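Local coordinates for protein tRNA delta(2)-isopentenylpyrophosphate transferase (Bacillus halodurans, PDB 3EXA) that probably transfers a dimethylallyl group from dimethylallyl diphosphate to adenine 37 of tRNAs that read codons starting with uridine, in a magnesium-dependent reaction, at residues 36-41 with 47-52; 208-211 with 216-219; 59-64 with 82-87. All coordinates share one frame; numbering follows the deposited sequence.

Interaction 1 of 3, residues 36-41 with 47-52; sequences SMQVYR and TAKITA
Lys-49 reaches across to the backbone of Tyr-40. Its NZ donates a hydrogen bond to Tyr-40 O at 2.8 Å. The donor sits above the carbonyl plane, 35° out of it, and so not on a lone pair. The chain leaves with CG anti to the backbone N (chi1 -165°) and bends at chi3. This carries CE past Gln-38 O, at 3.7 Å, before the amine meets its acceptor. Asp-64 and Asp-44 form salt bridges with the same amine.

The tight part lies round Gln-38 and Thr-47. Gln-38 is buried, and its side chain, bent at chi2, runs along Thr-47 and the backbone of Lys-49. Beside it, Thr-47 CG2 packs 4.0 Å from Met-37 CB. Thr-47 OG1 is hydrogen-bonded to Met-43 O. Met-37 is a selenomethionine, and its far end leads off toward Gln-236 and Ala-240. The solvent side is looser. Ala-48 is exposed and barely touches. Arg-41 is exposed too, and its side chain starts out away from residues 47-52.

Shortening Lys-49 to an alanine would probably leave the carboxylates of Asp-64 and Asp-44 without the cation they share, and Tyr-40 O without this donor.

Both segments belong to the loop between strand 29-33 and helix 52-55. Residues 35-38 probably contact substrate tRNA, as in related enzymes. A lysine shared by a carbonyl and two carboxylates is consistent with charge and hydrogen bonding, alongside the packing round Gln-38, holding the loop back on itself.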
ATOM      1  N   SER A  36     -11.976  23.389  -7.695  1.00 25.50           N
ATOM      2  CA  SER A  36     -12.298  22.039  -8.132  1.00 26.67           C
ATOM      3  C   SER A  36     -13.667  21.854  -8.775  1.00 29.51           C
ATOM      4  O   SER A  36     -13.854  20.936  -9.577  1.00 34.56           O
ATOM      5  CB  SER A  36     -12.168  21.078  -6.952  1.00 31.03           C
ATOM      6  OG  SER A  36     -13.054  21.451  -5.905  1.00 33.87           O
HETATM    7  N   MSE A  37     -14.634  22.698  -8.431  1.00 27.82           N
HETATM    8  CA  MSE A  37     -15.962  22.561  -9.020  1.00 25.47           C
HETATM    9  C   MSE A  37     -16.046  23.120 -10.429  1.00 21.97           C
HETATM   10  O   MSE A  37     -16.902  22.709 -11.208  1.00 23.71           O
HETATM   11  CB  MSE A  37     -17.018  23.225  -8.132  1.00 30.18           C
HETATM   12  CG  MSE A  37     -17.371  22.404  -6.909  1.00 45.06           C
HETATM   13 SE   MSE A  37     -18.007  20.605  -7.366  1.00 62.62          SE
HETATM   14  CE  MSE A  37     -16.468  19.567  -6.742  1.00 63.95           C
ATOM     15  N   GLN A  38     -15.152  24.050 -10.750  1.00 13.63           N
ATOM     16  CA  GLN A  38     -15.112  24.672 -12.065  1.00 22.33           C
ATOM     17  C   GLN A  38     -14.731  23.680 -13.155  1.00 24.13           C
ATOM     18  O   GLN A  38     -14.873  23.985 -14.338  1.00 25.22           O
ATOM     19  CB  GLN A  38     -14.086  25.806 -12.096  1.00 34.37           C
ATOM     20  CG  GLN A  38     -14.312  26.912 -11.095  1.00 44.35           C
ATOM     21  CD  GLN A  38     -15.517  27.745 -11.430  1.00 38.86           C
ATOM     22  OE1 GLN A  38     -16.639  27.241 -11.463  1.00 47.42           O
ATOM     23  NE2 GLN A  38     -15.298  29.027 -11.686  1.00 31.49           N
ATOM     24  N   VAL A  39     -14.231  22.507 -12.773  1.00 22.21           N
ATOM     25  CA  VAL A  39     -13.819  21.528 -13.777  1.00 21.15           C
ATOM     26  C   VAL A  39     -14.987  20.835 -14.455  1.00 20.48           C
ATOM     27  O   VAL A  39     -14.892  20.462 -15.626  1.00 20.10           O
ATOM     28  CB  VAL A  39     -12.881  20.422 -13.187  1.00 19.98           C
ATOM     29  CG1 VAL A  39     -11.772  21.061 -12.342  1.00 11.27           C
ATOM     30  CG2 VAL A  39     -13.684  19.403 -12.388  1.00 12.09           C
ATOM     31  N   TYR A  40     -16.092  20.684 -13.730  1.00 19.85           N
ATOM     32  CA  TYR A  40     -17.271  19.993 -14.256  1.00 22.26           C
ATOM     33  C   TYR A  40     -18.084  20.793 -15.257  1.00 20.39           C
ATOM     34  O   TYR A  40     -18.657  21.825 -14.924  1.00 26.58           O
ATOM     35  CB  TYR A  40     -18.174  19.557 -13.097  1.00 16.68           C
ATOM     36  CG  TYR A  40     -17.509  18.577 -12.156  1.00  9.54           C
ATOM     37  CD1 TYR A  40     -17.261  17.260 -12.554  1.00 14.21           C
ATOM     38  CD2 TYR A  40     -17.103  18.968 -10.890  1.00  3.96           C
ATOM     39  CE1 TYR A  40     -16.621  16.358 -11.710  1.00  9.93           C
ATOM     40  CE2 TYR A  40     -16.461  18.078 -10.038  1.00  9.14           C
ATOM     41  CZ  TYR A  40     -16.224  16.779 -10.452  1.00 12.33           C
ATOM     42  OH  TYR A  40     -15.587  15.893  -9.610  1.00 19.15           O
ATOM     43  N   ARG A  41     -18.145  20.308 -16.488  1.00 22.82           N
ATOM     44  CA  ARG A  41     -18.910  20.998 -17.508  1.00 33.79           C
ATOM     45  C   ARG A  41     -20.400  20.719 -17.416  1.00 34.65           C
ATOM     46  O   ARG A  41     -20.818  19.622 -17.042  1.00 39.36           O
ATOM     47  CB  ARG A  41     -18.388  20.643 -18.901  1.00 39.43           C
ATOM     48  CG  ARG A  41     -17.727  19.307 -18.977  1.00 38.13           C
ATOM     49  CD  ARG A  41     -16.911  19.233 -20.232  1.00 39.01           C
ATOM     50  NE  ARG A  41     -15.940  18.155 -20.138  1.00 53.13           N
ATOM     51  CZ  ARG A  41     -15.039  17.879 -21.071  1.00 58.54           C
ATOM     52  NH1 ARG A  41     -14.981  18.604 -22.180  1.00 56.91           N
ATOM     53  NH2 ARG A  41     -14.192  16.875 -20.890  1.00 63.69           N
ATOM     54  N   THR A  47     -21.916  26.613  -9.874  1.00 23.41           N
ATOM     55  CA  THR A  47     -20.521  26.766  -9.501  1.00 27.96           C
ATOM     56  C   THR A  47     -19.976  28.171  -9.732  1.00 31.38           C
ATOM     57  O   THR A  47     -18.776  28.408  -9.570  1.00 36.57           O
ATOM     58  CB  THR A  47     -19.637  25.754 -10.245  1.00 23.51           C
ATOM     59  OG1 THR A  47     -19.495  26.149 -11.612  1.00 30.53           O
ATOM     60  CG2 THR A  47     -20.268  24.371 -10.198  1.00 26.17           C
ATOM     61  N   ALA A  48     -20.855  29.104 -10.093  1.00 30.91           N
ATOM     62  CA  ALA A  48     -20.448  30.485 -10.346  1.00 25.40           C
ATOM     63  C   ALA A  48     -19.250  30.500 -11.285  1.00 29.62           C
ATOM     64  O   ALA A  48     -18.264  31.207 -11.049  1.00 29.00           O
ATOM     65  CB  ALA A  48     -20.097  31.181  -9.036  1.00 28.86           C
ATOM     66  N   LYS A  49     -19.347  29.705 -12.347  1.00 25.81           N
ATOM     67  CA  LYS A  49     -18.285  29.591 -13.340  1.00 21.89           C
ATOM     68  C   LYS A  49     -18.008  30.934 -14.006  1.00 27.29           C
ATOM     69  O   LYS A  49     -18.933  31.679 -14.347  1.00 29.76           O
ATOM     70  CB  LYS A  49     -18.673  28.546 -14.391  1.00 11.83           C
ATOM     71  CG  LYS A  49     -17.522  28.078 -15.264  1.00 15.07           C
ATOM     72  CD  LYS A  49     -17.895  26.828 -16.059  1.00 14.79           C
ATOM     73  CE  LYS A  49     -18.080  25.613 -15.157  1.00 23.92           C
ATOM     74  NZ  LYS A  49     -18.662  24.456 -15.886  1.00 13.75           N
ATOM     75  N   ILE A  50     -16.728  31.243 -14.187  1.00 28.91           N
ATOM     76  CA  ILE A  50     -16.337  32.493 -14.824  1.00 31.00           C
ATOM     77  C   ILE A  50     -16.747  32.482 -16.293  1.00 28.46           C
ATOM     78  O   ILE A  50     -16.638  31.463 -16.970  1.00 26.43           O
ATOM     79  CB  ILE A  50     -14.806  32.724 -14.748  1.00 33.41           C
ATOM     80  CG1 ILE A  50     -14.446  34.009 -15.501  1.00 34.15           C
ATOM     81  CG2 ILE A  50     -14.062  31.546 -15.364  1.00 27.06           C
ATOM     82  CD1 ILE A  50     -13.009  34.441 -15.340  1.00 44.82           C
ATOM     83  N   THR A  51     -17.209  33.622 -16.785  1.00 26.83           N
ATOM     84  CA  THR A  51     -17.628  33.719 -18.173  1.00 29.48           C
ATOM     85  C   THR A  51     -16.479  34.169 -19.071  1.00 30.30           C
ATOM     86  O   THR A  51     -15.489  34.722 -18.596  1.00 24.95           O
ATOM     87  CB  THR A  51     -18.789  34.708 -18.316  1.00 28.34           C
ATOM     88  OG1 THR A  51     -18.354  36.014 -17.916  1.00 26.15           O
ATOM     89  CG2 THR A  51     -19.959  34.272 -17.434  1.00 23.28           C
ATOM     90  N   ALA A  52     -16.612  33.929 -20.371  1.00 32.45           N
ATOM     91  CA  ALA A  52     -15.573  34.329 -21.312  1.00 32.09           C
ATOM     92  C   ALA A  52     -15.391  35.845 -21.259  1.00 35.38           C
ATOM     93  O   ALA A  52     -14.283  36.356 -21.448  1.00 35.17           O
ATOM     94  CB  ALA A  52     -15.941  33.882 -22.727  1.00 27.22           C
TER

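Interaction 2 of 3, residues 208-211 with 216-219; sequences INRR and VEEG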
ATOM      1  N   ILE A 208     -23.153  37.036  -0.377  1.00 12.52           N
ATOM      2  CA  ILE A 208     -23.236  35.595  -0.566  1.00 11.42           C
ATOM      3  C   ILE A 208     -24.706  35.182  -0.727  1.00 13.78           C
ATOM      4  O   ILE A 208     -25.022  34.323  -1.551  1.00 11.75           O
ATOM      5  CB  ILE A 208     -22.557  34.840   0.607  1.00 17.89           C
ATOM      6  CG1 ILE A 208     -21.034  35.064   0.540  1.00 16.24           C
ATOM      7  CG2 ILE A 208     -22.892  33.350   0.568  1.00  5.82           C
ATOM      8  CD1 ILE A 208     -20.253  34.496   1.693  1.00  5.80           C
ATOM      9  N   ASN A 209     -25.604  35.808   0.033  1.00 19.35           N
ATOM     10  CA  ASN A 209     -27.022  35.495  -0.080  1.00 14.40           C
ATOM     11  C   ASN A 209     -27.546  35.944  -1.439  1.00 13.39           C
ATOM     12  O   ASN A 209     -28.324  35.239  -2.092  1.00 14.08           O
ATOM     13  CB  ASN A 209     -27.842  36.187   1.008  1.00 13.00           C
ATOM     14  CG  ASN A 209     -27.450  35.760   2.403  1.00  9.22           C
ATOM     15  OD1 ASN A 209     -27.124  34.597   2.657  1.00 13.69           O
ATOM     16  ND2 ASN A 209     -27.496  36.702   3.326  1.00 13.67           N
ATOM     17  N   ARG A 210     -27.132  37.124  -1.865  1.00  5.30           N
ATOM     18  CA  ARG A 210     -27.570  37.626  -3.155  1.00 17.91           C
ATOM     19  C   ARG A 210     -26.999  36.731  -4.266  1.00 20.06           C
ATOM     20  O   ARG A 210     -27.633  36.519  -5.298  1.00 20.12           O
ATOM     21  CB  ARG A 210     -27.127  39.086  -3.334  1.00 24.43           C
ATOM     22  CG  ARG A 210     -27.291  39.629  -4.744  1.00 17.06           C
ATOM     23  CD  ARG A 210     -28.708  39.458  -5.226  1.00 23.85           C
ATOM     24  NE  ARG A 210     -28.873  39.975  -6.581  1.00 37.92           N
ATOM     25  CZ  ARG A 210     -29.934  39.731  -7.340  1.00 41.97           C
ATOM     26  NH1 ARG A 210     -30.918  38.974  -6.871  1.00 46.25           N
ATOM     27  NH2 ARG A 210     -30.014  40.241  -8.560  1.00 42.71           N
ATOM     28  N   ARG A 211     -25.806  36.195  -4.052  1.00 21.31           N
ATOM     29  CA  ARG A 211     -25.228  35.315  -5.050  1.00 21.01           C
ATOM     30  C   ARG A 211     -26.167  34.119  -5.204  1.00 21.04           C
ATOM     31  O   ARG A 211     -26.426  33.665  -6.319  1.00 18.85           O
ATOM     32  CB  ARG A 211     -23.845  34.838  -4.614  1.00 27.18           C
ATOM     33  CG  ARG A 211     -22.788  34.863  -5.709  1.00 39.91           C
ATOM     34  CD  ARG A 211     -22.276  33.468  -6.057  1.00 47.31           C
ATOM     35  NE  ARG A 211     -22.119  32.606  -4.882  1.00 54.71           N
ATOM     36  CZ  ARG A 211     -21.238  31.611  -4.792  1.00 59.33           C
ATOM     37  NH1 ARG A 211     -21.176  30.873  -3.689  1.00 49.15           N
ATOM     38  NH2 ARG A 211     -20.399  31.371  -5.793  1.00 52.26           N
ATOM     39  N   VAL A 216     -30.574  31.120  -8.264  1.00 13.73           N
ATOM     40  CA  VAL A 216     -31.940  30.655  -8.397  1.00 17.54           C
ATOM     41  C   VAL A 216     -32.589  31.356  -9.580  1.00 18.27           C
ATOM     42  O   VAL A 216     -33.309  30.732 -10.347  1.00 26.48           O
ATOM     43  CB  VAL A 216     -32.750  30.923  -7.130  1.00 13.24           C
ATOM     44  CG1 VAL A 216     -34.183  30.483  -7.335  1.00 20.68           C
ATOM     45  CG2 VAL A 216     -32.125  30.183  -5.964  1.00 18.25           C
ATOM     46  N   GLU A 217     -32.314  32.645  -9.731  1.00 18.41           N
ATOM     47  CA  GLU A 217     -32.869  33.425 -10.827  1.00 20.12           C
ATOM     48  C   GLU A 217     -32.383  32.946 -12.187  1.00 20.62           C
ATOM     49  O   GLU A 217     -33.167  32.884 -13.130  1.00 23.32           O
ATOM     50  CB  GLU A 217     -32.525  34.911 -10.657  1.00 16.31           C
ATOM     51  CG  GLU A 217     -33.257  35.597  -9.501  1.00 21.92           C
ATOM     52  CD  GLU A 217     -33.031  37.107  -9.461  1.00 23.06           C
ATOM     53  OE1 GLU A 217     -33.167  37.770 -10.515  1.00 21.73           O
ATOM     54  OE2 GLU A 217     -32.735  37.634  -8.369  1.00 22.44           O
ATOM     55  N   GLU A 218     -31.098  32.607 -12.289  1.00 20.08           N
ATOM     56  CA  GLU A 218     -30.514  32.148 -13.555  1.00 19.74           C
ATOM     57  C   GLU A 218     -30.919  30.737 -13.941  1.00 16.88           C
ATOM     58  O   GLU A 218     -30.810  30.358 -15.102  1.00 16.75           O
ATOM     59  CB  GLU A 218     -28.990  32.230 -13.492  1.00 25.94           C
ATOM     60  CG  GLU A 218     -28.450  33.638 -13.630  1.00 34.86           C
ATOM     61  CD  GLU A 218     -27.055  33.788 -13.057  1.00 45.82           C
ATOM     62  OE1 GLU A 218     -26.523  34.915 -13.094  1.00 42.71           O
ATOM     63  OE2 GLU A 218     -26.488  32.785 -12.563  1.00 50.14           O
ATOM     64  N   GLY A 219     -31.374  29.957 -12.965  1.00 14.82           N
ATOM     65  CA  GLY A 219     -31.794  28.601 -13.259  1.00 20.45           C
ATOM     66  C   GLY A 219     -31.136  27.477 -12.477  1.00 19.31           C
ATOM     67  O   GLY A 219     -31.114  26.344 -12.951  1.00 24.05           O
TER
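Arg-210 and Glu-217 approach each other at about a right angle on the surface of helix 201-218. They are seven residues apart, which is two helical turns, so both lie on the same side of the helix. Glu-217 starts out toward Arg-210 and its chain is extended beyond CG. Arg-210 starts out the other way. A bend at chi2 (55°) swings the rest of the chain round, and the guanidinium runs along the helix toward its C-terminal end and the carboxylate.

The two charged groups form a salt bridge through one branch of each. Arg-210 NH1 donates to Glu-217 OE2 at 2.7 Å, with an N-H...O angle of 150°. The oxygen lies at the edge of the guanidinium, near its plane but tilted from it. It is met on the syn side of the carboxylate, also somewhat out of plane. The two planes stand 52° apart, so this is not the flat, two-pronged pairing of arginine with a carboxylate. The second nitrogen, Arg-210 NH2, stays 3.8 Å from Glu-217 OE2. Both side chains are exposed and both touch a crystal neighbour, so their positions may owe something to the lattice.

The helix ends just beyond. Gly-219 has positive phi and is the C-prime residue of a Schellman motif, in which Leu-220 N bonds to Met-215 O and Gly-219 N bonds weakly to Val-216 O at 3.3 Å. It is also the N-cap of helix 220-229. Elsewhere on helix 201-218, Ile-208 and Asn-209 pack against helix 256-279, and Ile-208 also touches Ala-13 of the predicted ATP-binding loop. The helix follows strand 191-198 of the parallel sheet, and the salt bridge lies toward its far end.

Interaction 3 of 3, residues 59-64 with 82-87; sequences PHHLID and TPLITE
His-61 ND1 is hydrogen-bonded to Val-31 O of the neighbouring strand. A carbonyl can only accept, so the proton is probably on ND1. This bond helps to fix the rotation of the ring, and Leu-84 of helix 74-90 packs over one of its faces. Leu-84 CD2 lies 3.8 Å from the centroid of the His-61 ring and 27° off its normal. This is a CH-pi contact, displaced from the centre toward the CD2 and NE2 side.

The other methyl of Leu-84 reaches back to the root of the histidine. Leu-84 CD1 is 3.4 Å from His-61 CB, which is tight for two carbons. The same methyl touches Leu-62 CD1 at 3.7 Å, and the two leucines lie side by side, running in opposite senses. The chi1 of Leu-84 (-118°) is far from a staggered value. That torsion sets one methyl on the ring and the other between the two residues of the opposing segment.

Residues 60-61 form an edge strand of the parallel sheet, beside strand 29-33. Helix 74-90 then leads to strand 94-98, in a beta-alpha-beta crossover that passes over strand 29-33. The contact thus packs helix on sheet edge. No hydrogen bond links the two segments. The chemistry is dispersion and CH-pi attraction, with one face of the imidazole meeting the leucine methyls while ND1 serves the sheet.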
ATOM      1  N   PRO A  59      -6.337  34.132 -20.616  1.00 21.98           N
ATOM      2  CA  PRO A  59      -6.585  32.695 -20.767  1.00 27.59           C
ATOM      3  C   PRO A  59      -6.721  31.957 -19.430  1.00 23.94           C
ATOM      4  O   PRO A  59      -5.957  32.196 -18.487  1.00 15.65           O
ATOM      5  CB  PRO A  59      -5.372  32.221 -21.563  1.00 28.40           C
ATOM      6  CG  PRO A  59      -4.294  33.146 -21.084  1.00 31.32           C
ATOM      7  CD  PRO A  59      -4.987  34.483 -21.079  1.00 20.90           C
ATOM      8  N   HIS A  60      -7.704  31.067 -19.357  1.00 13.97           N
ATOM      9  CA  HIS A  60      -7.935  30.300 -18.149  1.00 18.96           C
ATOM     10  C   HIS A  60      -7.858  28.799 -18.388  1.00 18.53           C
ATOM     11  O   HIS A  60      -8.343  28.288 -19.401  1.00 23.76           O
ATOM     12  CB  HIS A  60      -9.291  30.671 -17.539  1.00 19.86           C
ATOM     13  CG  HIS A  60      -9.344  32.062 -17.000  1.00 17.38           C
ATOM     14  ND1 HIS A  60      -9.969  32.379 -15.810  1.00 25.70           N
ATOM     15  CD2 HIS A  60      -8.858  33.229 -17.487  1.00 16.84           C
ATOM     16  CE1 HIS A  60      -9.865  33.673 -15.590  1.00 20.94           C
ATOM     17  NE2 HIS A  60      -9.194  34.214 -16.598  1.00 21.88           N
ATOM     18  N   HIS A  61      -7.249  28.091 -17.443  1.00 18.53           N
ATOM     19  CA  HIS A  61      -7.095  26.650 -17.562  1.00 17.12           C
ATOM     20  C   HIS A  61      -7.812  25.856 -16.483  1.00 16.09           C
ATOM     21  O   HIS A  61      -8.080  26.360 -15.389  1.00 11.94           O
ATOM     22  CB  HIS A  61      -5.613  26.278 -17.521  1.00 20.50           C
ATOM     23  CG  HIS A  61      -4.762  27.061 -18.467  1.00 17.74           C
ATOM     24  ND1 HIS A  61      -4.432  28.380 -18.251  1.00 24.37           N
ATOM     25  CD2 HIS A  61      -4.193  26.716 -19.644  1.00 22.13           C
ATOM     26  CE1 HIS A  61      -3.697  28.818 -19.258  1.00 20.82           C
ATOM     27  NE2 HIS A  61      -3.538  27.828 -20.117  1.00 26.54           N
ATOM     28  N   LEU A  62      -8.094  24.597 -16.809  1.00 15.11           N
ATOM     29  CA  LEU A  62      -8.747  23.675 -15.895  1.00 10.75           C
ATOM     30  C   LEU A  62     -10.224  23.971 -15.681  1.00 20.88           C
ATOM     31  O   LEU A  62     -10.783  23.730 -14.609  1.00 16.86           O
ATOM     32  CB  LEU A  62      -7.995  23.667 -14.568  1.00 15.07           C
ATOM     33  CG  LEU A  62      -6.842  22.654 -14.450  1.00 20.44           C
ATOM     34  CD1 LEU A  62      -6.129  22.425 -15.785  1.00  7.59           C
ATOM     35  CD2 LEU A  62      -5.886  23.157 -13.403  1.00 11.12           C
ATOM     36  N   ILE A  63     -10.851  24.512 -16.715  1.00 18.29           N
ATOM     37  CA  ILE A  63     -12.267  24.808 -16.661  1.00 20.78           C
ATOM     38  C   ILE A  63     -12.955  23.915 -17.682  1.00 28.71           C
ATOM     39  O   ILE A  63     -12.533  23.844 -18.840  1.00 29.86           O
ATOM     40  CB  ILE A  63     -12.563  26.260 -17.033  1.00 19.03           C
ATOM     41  CG1 ILE A  63     -11.774  27.202 -16.136  1.00 20.82           C
ATOM     42  CG2 ILE A  63     -14.048  26.529 -16.889  1.00 14.54           C
ATOM     43  CD1 ILE A  63     -12.228  27.212 -14.710  1.00 23.96           C
ATOM     44  N   ASP A  64     -14.006  23.229 -17.249  1.00 23.23           N
ATOM     45  CA  ASP A  64     -14.745  22.366 -18.146  1.00 21.23           C
ATOM     46  C   ASP A  64     -13.883  21.257 -18.734  1.00 17.07           C
ATOM     47  O   ASP A  64     -13.830  21.089 -19.947  1.00 23.68           O
ATOM     48  CB  ASP A  64     -15.352  23.227 -19.259  1.00 14.96           C
ATOM     49  CG  ASP A  64     -16.464  24.110 -18.749  1.00 14.04           C
ATOM     50  OD1 ASP A  64     -16.803  25.119 -19.393  1.00 22.29           O
ATOM     51  OD2 ASP A  64     -17.024  23.784 -17.686  1.00 23.01           O
ATOM     52  N   THR A  82       0.800  21.598 -11.983  1.00 17.64           N
ATOM     53  CA  THR A  82       2.251  21.694 -11.983  1.00 18.88           C
ATOM     54  C   THR A  82       2.808  21.824 -13.404  1.00 23.47           C
ATOM     55  O   THR A  82       3.514  22.778 -13.707  1.00 20.91           O
ATOM     56  CB  THR A  82       2.876  20.486 -11.238  1.00 19.34           C
ATOM     57  OG1 THR A  82       2.329  20.418  -9.912  1.00 24.62           O
ATOM     58  CG2 THR A  82       4.378  20.642 -11.123  1.00 20.93           C
ATOM     59  N   PRO A  83       2.477  20.887 -14.303  1.00 23.32           N
ATOM     60  CA  PRO A  83       3.005  21.003 -15.666  1.00 25.14           C
ATOM     61  C   PRO A  83       2.560  22.298 -16.354  1.00 30.50           C
ATOM     62  O   PRO A  83       3.313  22.896 -17.132  1.00 23.50           O
ATOM     63  CB  PRO A  83       2.450  19.759 -16.360  1.00 25.71           C
ATOM     64  CG  PRO A  83       2.287  18.778 -15.230  1.00 26.28           C
ATOM     65  CD  PRO A  83       1.704  19.647 -14.141  1.00 24.09           C
ATOM     66  N   LEU A  84       1.337  22.736 -16.059  1.00 33.96           N
ATOM     67  CA  LEU A  84       0.801  23.954 -16.667  1.00 28.44           C
ATOM     68  C   LEU A  84       1.596  25.188 -16.272  1.00 25.62           C
ATOM     69  O   LEU A  84       1.802  26.082 -17.087  1.00 28.60           O
ATOM     70  CB  LEU A  84      -0.671  24.139 -16.290  1.00 24.08           C
ATOM     71  CG  LEU A  84      -1.646  24.125 -17.473  1.00 29.43           C
ATOM     72  CD1 LEU A  84      -3.071  24.140 -16.959  1.00 33.39           C
ATOM     73  CD2 LEU A  84      -1.392  25.313 -18.374  1.00 22.06           C
ATOM     74  N   ILE A  85       2.039  25.244 -15.024  1.00 19.62           N
ATOM     75  CA  ILE A  85       2.821  26.383 -14.567  1.00 13.91           C
ATOM     76  C   ILE A  85       4.087  26.507 -15.402  1.00 19.17           C
ATOM     77  O   ILE A  85       4.524  27.612 -15.729  1.00 22.15           O
ATOM     78  CB  ILE A  85       3.181  26.230 -13.094  1.00 14.77           C
ATOM     79  CG1 ILE A  85       1.938  26.511 -12.244  1.00 17.24           C
ATOM     80  CG2 ILE A  85       4.334  27.134 -12.725  1.00  7.29           C
ATOM     81  CD1 ILE A  85       2.119  26.172 -10.779  1.00 31.06           C
ATOM     82  N   THR A  86       4.662  25.363 -15.761  1.00 24.86           N
ATOM     83  CA  THR A  86       5.871  25.332 -16.574  1.00 23.32           C
ATOM     84  C   THR A  86       5.563  25.751 -18.008  1.00 22.85           C
ATOM     85  O   THR A  86       6.331  26.486 -18.616  1.00 25.13           O
ATOM     86  CB  THR A  86       6.493  23.923 -16.603  1.00 21.36           C
ATOM     87  OG1 THR A  86       6.728  23.481 -15.263  1.00 23.93           O
ATOM     88  CG2 THR A  86       7.824  23.941 -17.356  1.00 19.36           C
ATOM     89  N   GLU A  87       4.437  25.283 -18.540  1.00 25.45           N
ATOM     90  CA  GLU A  87       4.042  25.614 -19.906  1.00 29.21           C
ATOM     91  C   GLU A  87       3.735  27.109 -20.030  1.00 30.32           C
ATOM     92  O   GLU A  87       3.935  27.715 -21.084  1.00 30.48           O
ATOM     93  CB  GLU A  87       2.825  24.773 -20.318  1.00 30.39           C
ATOM     94  CG  GLU A  87       3.092  23.259 -20.345  1.00 31.47           C
ATOM     95  CD  GLU A  87       1.814  22.419 -20.367  1.00 27.31           C
ATOM     96  OE1 GLU A  87       0.931  22.689 -21.211  1.00 27.05           O
ATOM     97  OE2 GLU A  87       1.702  21.479 -19.546  1.00 28.70           O
TER

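In the fold
Along the chain the order is interaction 1, interaction 3, interaction 2, each closing before the next opens. Interaction 1 is the middle piece. Its centre is about 14 Å from that of interaction 3 and about 15 Å from that of interaction 2, and it touches both. Asp-64 ties it to the segment that follows edge strand 60-61, and Ala-48 packs on Arg-211 of helix 201-218. Interactions 2 and 3 do not touch, their centres lying about 29 Å apart. The loop after strand 29-33, part of which probably contacts tRNA, therefore connects the sheet edge with the helix beside the predicted ATP-binding loop in this P-loop-type core.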